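Local coordinates for protein probable transcriptional regulator (Pseudomonas aeruginosa, PDB 2ESN) that probably binds DNA and regulates transcription as a LysR-family protein, with a helix-turn-helix domain joined to a substrate-binding domain whose ligand is not known, at residues C[101-111]-C[149-157]; C[10-21]-C[41-52]. All coordinates share one frame; numbering follows the deposited sequence.

Interaction 1 (C[101-111]-C[149-157])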
loop_
_atom_site.group_PDB
_atom_site.type_symbol
_atom_site.label_atom_id
_atom_site.label_comp_id
_atom_site.label_asym_id
_atom_site.label_seq_id
_atom_site.Cartn_x
_atom_site.Cartn_y
_atom_site.Cartn_z
ATOM N N ARG C 101 -23.072 -11.304 -13.365
ATOM C CA ARG C 101 -21.799 -11.108 -12.714
ATOM C C ARG C 101 -20.585 -10.977 -13.637
ATOM O O ARG C 101 -20.632 -11.336 -14.845
ATOM C CB ARG C 101 -21.560 -12.093 -11.596
ATOM C CG ARG C 101 -21.341 -13.456 -11.956
ATOM C CD ARG C 101 -21.048 -14.167 -10.670
ATOM N NE ARG C 101 -19.644 -13.964 -10.326
ATOM C CZ ARG C 101 -19.158 -13.943 -9.097
ATOM N NH1 ARG C 101 -19.986 -14.076 -8.058
ATOM N NH2 ARG C 101 -17.853 -13.744 -8.934
ATOM N N THR C 102 -19.542 -10.388 -13.064
ATOM C CA THR C 102 -18.258 -10.158 -13.708
ATOM C C THR C 102 -17.322 -11.091 -12.973
ATOM O O THR C 102 -17.258 -11.065 -11.749
ATOM C CB THR C 102 -17.846 -8.694 -13.573
ATOM O OG1 THR C 102 -18.850 -7.887 -14.180
ATOM C CG2 THR C 102 -16.502 -8.345 -14.263
ATOM N N PHE C 103 -16.698 -12.005 -13.725
ATOM C CA PHE C 103 -15.570 -12.794 -13.289
ATOM C C PHE C 103 -14.254 -12.063 -13.561
ATOM O O PHE C 103 -14.056 -11.512 -14.661
ATOM C CB PHE C 103 -15.597 -14.180 -13.939
ATOM C CG PHE C 103 -16.763 -15.003 -13.505
ATOM C CD1 PHE C 103 -18.019 -14.839 -14.110
ATOM C CD2 PHE C 103 -16.621 -15.908 -12.474
ATOM C CE1 PHE C 103 -19.132 -15.543 -13.692
ATOM C CE2 PHE C 103 -17.685 -16.644 -12.045
ATOM C CZ PHE C 103 -18.952 -16.508 -12.674
ATOM N N VAL C 104 -13.386 -12.027 -12.547
ATOM C CA VAL C 104 -12.110 -11.272 -12.630
ATOM C C VAL C 104 -10.983 -12.288 -12.649
ATOM O O VAL C 104 -10.906 -13.137 -11.771
ATOM C CB VAL C 104 -11.901 -10.248 -11.476
ATOM C CG1 VAL C 104 -10.514 -9.480 -11.613
ATOM C CG2 VAL C 104 -13.073 -9.259 -11.399
ATOM N N PHE C 105 -10.193 -12.267 -13.724
ATOM C CA PHE C 105 -9.094 -13.200 -13.869
ATOM C C PHE C 105 -7.796 -12.399 -13.935
ATOM O O PHE C 105 -7.774 -11.318 -14.495
ATOM C CB PHE C 105 -9.184 -14.011 -15.200
ATOM C CG PHE C 105 -10.265 -15.058 -15.250
ATOM C CD1 PHE C 105 -9.926 -16.388 -15.260
ATOM C CD2 PHE C 105 -11.601 -14.705 -15.397
ATOM C CE1 PHE C 105 -10.922 -17.404 -15.361
ATOM C CE2 PHE C 105 -12.617 -15.713 -15.560
ATOM C CZ PHE C 105 -12.250 -17.060 -15.505
ATOM N N ALA C 106 -6.738 -12.971 -13.357
ATOM C CA ALA C 106 -5.378 -12.470 -13.405
ATOM C C ALA C 106 -4.833 -13.253 -14.524
ATOM O O ALA C 106 -5.049 -14.460 -14.611
ATOM C CB ALA C 106 -4.617 -12.863 -12.160
ATOM N N ALA C 107 -4.128 -12.589 -15.421
ATOM C CA ALA C 107 -3.875 -13.270 -16.727
ATOM C C ALA C 107 -2.677 -12.678 -17.386
ATOM O O ALA C 107 -2.156 -11.640 -16.900
ATOM C CB ALA C 107 -5.089 -13.105 -17.638
ATOM N N THR C 108 -2.235 -13.330 -18.470
ATOM C CA THR C 108 -1.249 -12.700 -19.336
ATOM C C THR C 108 -1.853 -12.498 -20.757
ATOM O O THR C 108 -2.962 -12.946 -20.999
ATOM C CB THR C 108 0.011 -13.560 -19.429
ATOM O OG1 THR C 108 -0.338 -14.843 -19.935
ATOM C CG2 THR C 108 0.672 -13.695 -18.051
ATOM N N ASP C 109 -1.122 -11.867 -21.686
ATOM C CA ASP C 109 -1.601 -11.855 -23.052
ATOM C C ASP C 109 -1.724 -13.298 -23.572
ATOM O O ASP C 109 -2.680 -13.623 -24.224
ATOM C CB ASP C 109 -0.761 -10.936 -23.955
ATOM C CG ASP C 109 0.405 -11.650 -24.590
ATOM O OD1 ASP C 109 1.090 -12.401 -23.853
ATOM O OD2 ASP C 109 0.578 -11.497 -25.817
ATOM N N TYR C 110 -0.808 -14.188 -23.236
ATOM C CA TYR C 110 -0.929 -15.547 -23.757
ATOM C C TYR C 110 -2.164 -16.276 -23.257
ATOM O O TYR C 110 -2.850 -16.898 -24.025
ATOM C CB TYR C 110 0.340 -16.402 -23.564
ATOM C CG TYR C 110 0.099 -17.783 -24.066
ATOM C CD1 TYR C 110 -0.279 -17.989 -25.360
ATOM C CD2 TYR C 110 0.239 -18.892 -23.242
ATOM C CE1 TYR C 110 -0.539 -19.250 -25.876
ATOM C CE2 TYR C 110 -0.010 -20.171 -23.750
ATOM C CZ TYR C 110 -0.436 -20.323 -25.065
ATOM O OH TYR C 110 -0.770 -21.566 -25.609
ATOM N N THR C 111 -2.455 -16.211 -21.969
ATOM C CA THR C 111 -3.539 -16.985 -21.410
ATOM C C THR C 111 -4.885 -16.318 -21.779
ATOM O O THR C 111 -5.885 -16.987 -21.960
ATOM C CB THR C 111 -3.370 -17.210 -19.854
ATOM O OG1 THR C 111 -3.183 -15.949 -19.187
ATOM C CG2 THR C 111 -2.191 -18.171 -19.508
ATOM N N GLY C 149 -11.080 -12.371 -2.705
ATOM C CA GLY C 149 -11.985 -12.410 -3.856
ATOM C C GLY C 149 -12.028 -11.101 -4.638
ATOM O O GLY C 149 -13.017 -10.823 -5.330
ATOM N N ARG C 150 -10.961 -10.305 -4.542
ATOM C CA ARG C 150 -10.740 -9.169 -5.480
ATOM C C ARG C 150 -10.491 -9.731 -6.896
ATOM O O ARG C 150 -10.768 -9.062 -7.891
ATOM C CB ARG C 150 -9.514 -8.352 -5.069
ATOM C CG ARG C 150 -9.619 -6.792 -5.126
ATOM C CD ARG C 150 -8.266 -6.200 -4.629
ATOM N NE ARG C 150 -7.561 -7.238 -3.857
ATOM C CZ ARG C 150 -7.049 -7.120 -2.624
ATOM N NH1 ARG C 150 -6.473 -8.183 -2.044
ATOM N NH2 ARG C 150 -7.085 -5.945 -1.984
ATOM N N ILE C 151 -9.961 -10.950 -6.940
ATOM C CA ILE C 151 -9.738 -11.714 -8.151
ATOM C C ILE C 151 -10.366 -13.090 -7.872
ATOM O O ILE C 151 -10.076 -13.723 -6.846
ATOM C CB ILE C 151 -8.207 -11.863 -8.409
ATOM C CG1 ILE C 151 -7.617 -10.596 -9.020
ATOM C CG2 ILE C 151 -7.873 -13.026 -9.268
ATOM C CD1 ILE C 151 -6.053 -10.500 -8.865
ATOM N N ASP C 152 -11.217 -13.533 -8.786
ATOM C CA ASP C 152 -11.858 -14.838 -8.716
ATOM C C ASP C 152 -10.853 -15.924 -9.040
ATOM O O ASP C 152 -10.791 -16.922 -8.360
ATOM C CB ASP C 152 -13.087 -14.881 -9.677
ATOM C CG ASP C 152 -14.179 -13.859 -9.299
ATOM O OD1 ASP C 152 -14.852 -14.056 -8.293
ATOM O OD2 ASP C 152 -14.377 -12.836 -9.975
ATOM N N PHE C 153 -10.048 -15.711 -10.080
ATOM C CA PHE C 153 -9.194 -16.758 -10.615
ATOM C C PHE C 153 -7.874 -16.209 -11.174
ATOM O O PHE C 153 -7.781 -15.056 -11.515
ATOM C CB PHE C 153 -9.886 -17.456 -11.804
ATOM C CG PHE C 153 -11.143 -18.187 -11.466
ATOM C CD1 PHE C 153 -12.375 -17.614 -11.751
ATOM C CD2 PHE C 153 -11.098 -19.456 -10.927
ATOM C CE1 PHE C 153 -13.569 -18.302 -11.480
ATOM C CE2 PHE C 153 -12.286 -20.141 -10.589
ATOM C CZ PHE C 153 -13.516 -19.591 -10.890
ATOM N N ALA C 154 -6.894 -17.084 -11.343
ATOM C CA ALA C 154 -5.643 -16.701 -11.974
ATOM C C ALA C 154 -5.320 -17.752 -12.992
ATOM O O ALA C 154 -5.732 -18.901 -12.851
ATOM C CB ALA C 154 -4.527 -16.549 -10.938
ATOM N N LEU C 155 -4.609 -17.358 -14.046
ATOM C CA LEU C 155 -4.262 -18.291 -15.125
ATOM C C LEU C 155 -2.745 -18.378 -15.256
ATOM O O LEU C 155 -2.056 -17.388 -15.039
ATOM C CB LEU C 155 -4.823 -17.774 -16.474
ATOM C CG LEU C 155 -6.321 -17.455 -16.571
ATOM C CD1 LEU C 155 -6.710 -16.927 -17.980
ATOM C CD2 LEU C 155 -7.134 -18.735 -16.267
ATOM N N GLY C 156 -2.237 -19.553 -15.632
ATOM C CA GLY C 156 -0.799 -19.722 -15.909
ATOM C C GLY C 156 -0.483 -21.204 -15.994
ATOM O O GLY C 156 -1.379 -22.013 -16.121
ATOM N N TYR C 157 0.786 -21.565 -15.913
ATOM C CA TYR C 157 1.204 -22.958 -15.806
ATOM C C TYR C 157 2.231 -23.157 -14.662
ATOM O O TYR C 157 2.836 -22.177 -14.184
ATOM C CB TYR C 157 1.644 -23.532 -17.176
ATOM C CG TYR C 157 2.972 -23.056 -17.825
ATOM C CD1 TYR C 157 2.969 -22.077 -18.854
ATOM C CD2 TYR C 157 4.206 -23.673 -17.481
ATOM C CE1 TYR C 157 4.166 -21.675 -19.507
ATOM C CE2 TYR C 157 5.423 -23.304 -18.133
ATOM C CZ TYR C 157 5.402 -22.289 -19.133
ATOM O OH TYR C 157 6.604 -21.907 -19.737
#
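Asp152 reaches across to the start of strand 102-107 and ties it to strand 153-157. Its CB lies against Val104 O at 3.5 Å. CG sits beside the backbone N of its own residue (chi1 -62°), which carries the carboxylate back along the neighbouring strand. OD2 then accepts from Val104 N at 2.9 Å through its anti lone pair. OD1 forms a salt bridge with Arg101 NH2 at 3.1 Å, at the edge of the guanidinium, with the planes of the two groups at 65°. OD1 is also hydrogen-bonded to His294, whose ring stacks on Phe153.

Beyond the aspartate the strands pair in parallel. Phe153 N donates to Val104 O, which also takes a weak bond from Asp152 N. Ala106 N donates to Phe153 O, and Leu155 N donates to Ala106 O, at 3.0 Å each. Phe105 and Phe153 point the same way from one face of the sheet. Their rings are near parallel but slid apart, with centroids 5.2 Å apart. Leu155 CD2 meets the edge of the Phe105 ring at CD1, 3.8 Å away. On the other face Ala106 CB touches Ala154 CB at 3.9 Å.

Strand 102-107 also pairs with strand 131-136, and strand 153-157 with strand 278-285. The contact therefore lies inside the sheet of the LysR substrate-binding domain. The buried carboxylate has three polar partners, and the nearby arginine would probably favour its charged form.

Interaction 2 (C[10-21]-C[41-52])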
loop_
_atom_site.group_PDB
_atom_site.type_symbol
_atom_site.label_atom_id
_atom_site.label_comp_id
_atom_site.label_asym_id
_atom_site.label_seq_id
_atom_site.Cartn_x
_atom_site.Cartn_y
_atom_site.Cartn_z
ATOM N N LEU C 10 -34.487 4.188 13.984
ATOM C CA LEU C 10 -35.361 4.031 12.829
ATOM C C LEU C 10 -35.522 2.552 12.518
ATOM O O LEU C 10 -34.538 1.786 12.488
ATOM C CB LEU C 10 -34.762 4.785 11.652
ATOM C CG LEU C 10 -35.543 5.003 10.343
ATOM C CD1 LEU C 10 -36.832 5.821 10.517
ATOM C CD2 LEU C 10 -34.631 5.550 9.266
ATOM N N ASP C 11 -36.759 2.139 12.262
ATOM C CA ASP C 11 -36.943 0.837 11.616
ATOM C C ASP C 11 -36.453 0.943 10.171
ATOM O O ASP C 11 -37.198 1.328 9.271
ATOM C CB ASP C 11 -38.385 0.408 11.669
ATOM C CG ASP C 11 -38.586 -0.994 11.130
ATOM O OD1 ASP C 11 -39.663 -1.541 11.333
ATOM O OD2 ASP C 11 -37.687 -1.551 10.509
ATOM N N LEU C 12 -35.181 0.587 9.976
ATOM C CA LEU C 12 -34.550 0.562 8.669
ATOM C C LEU C 12 -35.299 -0.170 7.527
ATOM O O LEU C 12 -35.064 0.122 6.334
ATOM C CB LEU C 12 -33.105 0.000 8.814
ATOM C CG LEU C 12 -32.193 0.805 9.784
ATOM C CD1 LEU C 12 -30.777 0.238 9.869
ATOM C CD2 LEU C 12 -32.145 2.298 9.455
ATOM N N ASN C 13 -36.137 -1.147 7.860
ATOM C CA ASN C 13 -36.882 -1.867 6.833
ATOM C C ASN C 13 -37.843 -0.942 6.152
ATOM O O ASN C 13 -38.153 -1.166 4.976
ATOM C CB ASN C 13 -37.694 -3.065 7.369
ATOM C CG ASN C 13 -36.843 -4.083 7.985
ATOM O OD1 ASN C 13 -36.959 -4.382 9.197
ATOM N ND2 ASN C 13 -35.950 -4.621 7.210
ATOM N N LEU C 14 -38.303 0.083 6.874
ATOM C CA LEU C 14 -39.182 1.112 6.271
ATOM C C LEU C 14 -38.500 1.900 5.196
ATOM O O LEU C 14 -39.164 2.601 4.447
ATOM C CB LEU C 14 -39.619 2.114 7.303
ATOM C CG LEU C 14 -40.504 1.616 8.471
ATOM C CD1 LEU C 14 -40.733 2.770 9.452
ATOM C CD2 LEU C 14 -41.838 0.996 7.992
ATOM N N LEU C 15 -37.171 1.838 5.133
ATOM C CA LEU C 15 -36.432 2.577 4.078
ATOM C C LEU C 15 -36.518 1.908 2.720
ATOM O O LEU C 15 -36.279 2.562 1.701
ATOM C CB LEU C 15 -34.966 2.799 4.433
ATOM C CG LEU C 15 -34.756 3.789 5.563
ATOM C CD1 LEU C 15 -33.306 3.778 5.926
ATOM C CD2 LEU C 15 -35.230 5.216 5.233
ATOM N N LEU C 16 -36.811 0.617 2.666
ATOM C CA LEU C 16 -37.088 0.012 1.334
ATOM C C LEU C 16 -38.392 0.500 0.772
ATOM O O LEU C 16 -38.569 0.409 -0.447
ATOM C CB LEU C 16 -37.238 -1.512 1.359
ATOM C CG LEU C 16 -36.009 -2.178 1.936
ATOM C CD1 LEU C 16 -36.436 -3.559 2.258
ATOM C CD2 LEU C 16 -34.972 -2.121 0.829
ATOM N N VAL C 17 -39.340 0.892 1.659
ATOM C CA VAL C 17 -40.668 1.403 1.234
ATOM C C VAL C 17 -40.456 2.813 0.716
ATOM O O VAL C 17 -40.897 3.179 -0.386
ATOM C CB VAL C 17 -41.713 1.350 2.437
ATOM C CG1 VAL C 17 -42.962 2.053 2.093
ATOM C CG2 VAL C 17 -42.045 -0.089 2.805
ATOM N N PHE C 18 -39.718 3.611 1.487
ATOM C CA PHE C 18 -39.274 4.910 1.036
ATOM C C PHE C 18 -38.627 4.841 -0.365
ATOM O O PHE C 18 -38.966 5.624 -1.237
ATOM C CB PHE C 18 -38.273 5.565 1.983
ATOM C CG PHE C 18 -37.889 6.968 1.565
ATOM C CD1 PHE C 18 -36.756 7.209 0.828
ATOM C CD2 PHE C 18 -38.714 8.064 1.869
ATOM C CE1 PHE C 18 -36.409 8.549 0.414
ATOM C CE2 PHE C 18 -38.354 9.403 1.469
ATOM C CZ PHE C 18 -37.196 9.610 0.747
ATOM N N ASP C 19 -37.632 3.976 -0.520
ATOM C CA ASP C 19 -36.890 3.893 -1.762
ATOM C C ASP C 19 -37.792 3.449 -2.984
ATOM O O ASP C 19 -37.715 4.045 -4.055
ATOM C CB ASP C 19 -35.743 2.917 -1.581
ATOM C CG ASP C 19 -34.857 2.796 -2.850
ATOM O OD1 ASP C 19 -34.963 1.782 -3.564
ATOM O OD2 ASP C 19 -34.049 3.704 -3.099
ATOM N N ALA C 20 -38.597 2.404 -2.794
ATOM C CA ALA C 20 -39.547 1.938 -3.798
ATOM C C ALA C 20 -40.564 3.030 -4.204
ATOM O O ALA C 20 -40.859 3.215 -5.410
ATOM C CB ALA C 20 -40.232 0.767 -3.290
ATOM N N LEU C 21 -41.072 3.782 -3.219
ATOM C CA LEU C 21 -42.053 4.811 -3.481
ATOM C C LEU C 21 -41.363 5.971 -4.199
ATOM O O LEU C 21 -41.986 6.626 -5.039
ATOM C CB LEU C 21 -42.734 5.351 -2.180
ATOM C CG LEU C 21 -44.227 5.763 -2.149
ATOM C CD1 LEU C 21 -44.694 6.792 -1.044
ATOM C CD2 LEU C 21 -44.907 5.989 -3.554
ATOM N N PHE C 41 -48.486 -1.743 2.679
ATOM C CA PHE C 41 -47.751 -0.618 2.155
ATOM C C PHE C 41 -48.165 0.694 2.804
ATOM O O PHE C 41 -47.343 1.553 3.121
ATOM C CB PHE C 41 -47.896 -0.468 0.629
ATOM C CG PHE C 41 -46.832 0.448 0.022
ATOM C CD1 PHE C 41 -45.563 -0.055 -0.318
ATOM C CD2 PHE C 41 -47.092 1.793 -0.177
ATOM C CE1 PHE C 41 -44.552 0.773 -0.853
ATOM C CE2 PHE C 41 -46.098 2.647 -0.702
ATOM C CZ PHE C 41 -44.828 2.154 -1.038
ATOM N N SER C 42 -49.461 0.882 2.935
ATOM C CA SER C 42 -49.949 2.180 3.358
ATOM C C SER C 42 -49.624 2.357 4.872
ATOM O O SER C 42 -49.275 3.450 5.312
ATOM C CB SER C 42 -51.447 2.209 3.116
ATOM O OG SER C 42 -52.005 3.441 3.498
ATOM N N HIS C 43 -49.721 1.260 5.636
ATOM C CA HIS C 43 -49.352 1.255 7.055
ATOM C C HIS C 43 -47.863 1.611 7.153
ATOM O O HIS C 43 -47.471 2.455 7.967
ATOM C CB HIS C 43 -49.674 -0.121 7.720
ATOM C CG HIS C 43 -49.159 -0.282 9.135
ATOM N ND1 HIS C 43 -49.255 0.710 10.104
ATOM C CD2 HIS C 43 -48.630 -1.360 9.773
ATOM C CE1 HIS C 43 -48.736 0.273 11.242
ATOM N NE2 HIS C 43 -48.350 -0.976 11.071
ATOM N N ALA C 44 -47.033 0.996 6.315
ATOM C CA ALA C 44 -45.570 1.185 6.398
ATOM C C ALA C 44 -45.238 2.621 6.105
ATOM O O ALA C 44 -44.398 3.226 6.806
ATOM C CB ALA C 44 -44.839 0.255 5.441
ATOM N N LEU C 45 -45.906 3.185 5.079
ATOM C CA LEU C 45 -45.674 4.586 4.731
ATOM C C LEU C 45 -46.088 5.488 5.918
ATOM O O LEU C 45 -45.429 6.478 6.172
ATOM C CB LEU C 45 -46.453 4.980 3.460
ATOM C CG LEU C 45 -46.544 6.469 3.082
ATOM C CD1 LEU C 45 -45.161 7.128 2.881
ATOM C CD2 LEU C 45 -47.480 6.662 1.790
ATOM N N GLY C 46 -47.172 5.110 6.624
ATOM C CA GLY C 46 -47.642 5.828 7.782
ATOM C C GLY C 46 -46.609 5.805 8.902
ATOM O O GLY C 46 -46.344 6.826 9.498
ATOM N N ARG C 47 -46.045 4.629 9.189
ATOM C CA ARG C 47 -44.975 4.518 10.154
ATOM C C ARG C 47 -43.725 5.361 9.802
ATOM O O ARG C 47 -43.112 5.965 10.686
ATOM C CB ARG C 47 -44.602 3.050 10.337
ATOM C CG ARG C 47 -45.729 2.186 10.905
ATOM C CD ARG C 47 -45.230 0.778 10.949
ATOM N NE ARG C 47 -43.913 0.825 11.588
ATOM C CZ ARG C 47 -42.972 -0.113 11.476
ATOM N NH1 ARG C 47 -43.215 -1.207 10.777
ATOM N NH2 ARG C 47 -41.809 0.036 12.112
ATOM N N LEU C 48 -43.334 5.369 8.521
ATOM C CA LEU C 48 -42.184 6.109 8.095
ATOM C C LEU C 48 -42.494 7.596 8.236
ATOM O O LEU C 48 -41.605 8.371 8.642
ATOM C CB LEU C 48 -41.770 5.742 6.637
ATOM C CG LEU C 48 -40.330 6.199 6.252
ATOM C CD1 LEU C 48 -39.268 5.790 7.320
ATOM C CD2 LEU C 48 -39.874 5.659 4.974
ATOM N N ARG C 49 -43.715 8.039 7.937
ATOM C CA ARG C 49 -44.040 9.468 8.118
ATOM C C ARG C 49 -43.921 9.894 9.618
ATOM O O ARG C 49 -43.524 11.010 9.940
ATOM C CB ARG C 49 -45.456 9.788 7.638
ATOM C CG ARG C 49 -45.661 9.690 6.132
ATOM C CD ARG C 49 -47.138 9.874 5.722
ATOM N NE ARG C 49 -47.218 10.239 4.281
ATOM C CZ ARG C 49 -48.196 9.894 3.442
ATOM N NH1 ARG C 49 -49.208 9.150 3.863
ATOM N NH2 ARG C 49 -48.146 10.295 2.170
ATOM N N GLN C 50 -44.299 9.002 10.505
ATOM C CA GLN C 50 -44.123 9.207 11.949
ATOM C C GLN C 50 -42.653 9.133 12.328
ATOM O O GLN C 50 -42.203 9.997 13.050
ATOM C CB GLN C 50 -44.922 8.196 12.733
ATOM C CG GLN C 50 -46.448 8.352 12.565
ATOM C CD GLN C 50 -46.936 9.749 12.820
ATOM O OE1 GLN C 50 -46.537 10.384 13.776
ATOM N NE2 GLN C 50 -47.828 10.235 11.969
ATOM N N GLY C 51 -41.904 8.163 11.793
ATOM C CA GLY C 51 -40.468 8.084 12.016
ATOM C C GLY C 51 -39.618 9.293 11.568
ATOM O O GLY C 51 -38.542 9.531 12.137
ATOM N N LEU C 52 -40.064 10.022 10.533
ATOM C CA LEU C 52 -39.282 11.097 9.951
ATOM C C LEU C 52 -39.965 12.387 10.232
ATOM O O LEU C 52 -39.449 13.470 9.883
ATOM C CB LEU C 52 -39.069 10.874 8.448
ATOM C CG LEU C 52 -38.155 9.670 8.250
ATOM C CD1 LEU C 52 -38.015 9.262 6.792
ATOM C CD2 LEU C 52 -36.743 9.956 8.863
HETATM O O HOH W 1 -41.094 -2.555 9.277
#
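Leu48 of helix 38-52 packs into the side of segment 10-21. Its CG is anti to the backbone N (chi1 -164°), which brings both methyls up against segment 10-21. CD1 meets Leu14 CB at 3.7 Å and also touches Leu10 CD1. CD2 is pressed between Leu14 O, 3.2 Å away, and Phe18 CB, at 3.4 Å. Further along, Val17 CG1 sits over a face of the Phe41 ring, 4.0 Å from its centroid, in a CH-pi contact. Leu21 comes to the edge of the same ring, with CG 3.8 Å from Phe41 CZ. Ala44 is small and accepts both Val17 CG2 and Leu14 CD2. The axes of segments 15-21 and 41-52 come within 9.5 Å and cross steeply, at -105°. In the winged helix-turn-helix fold of LysR-type regulators helix 38-52, which follows helix 27-34, is probably the DNA-recognition helix, and helix 15-24 packs across it.

The other side is polar and holds water. Arg47 NH2 donates to Asp11 OD1 at 2.8 Å, in a salt bridge through the anti lone pair of OD1, close to the guanidinium plane. A water bridges Asp11 OD1 and Arg47 NH1. Leu14 CD2 lies 3.8 Å above the guanidinium centre. Asp11 OD2 accepts from Asn13 N in an Asx turn. Leu52 O accepts from Trp91 of a neighbouring subunit.

Apolar packing thus joins the helices, while one hydrated ion pair links the segment just before helix 15-24 to helix 38-52.

How the interactions relate
The two contacts lie in different parts of the chain and do not touch. Their centres are about 43 Å apart and their nearest atoms about 20 Å apart. Interaction 2 comes first in sequence and belongs to the helix-turn-helix range, its centre about 40 Å from the centre of the chain. Interaction 1 follows, in the substrate-binding range, its centre about 4 Å from that of the chain. Helix 68-87 lies between them in sequence, and it packs on Phe18 of interaction 2. One contact is helix on helix, the other strand beside strand. Interaction 2 lies in the probable DNA-reading part, interaction 1 in the sheet of the probable effector-binding domain. No direct coupling between them is evident.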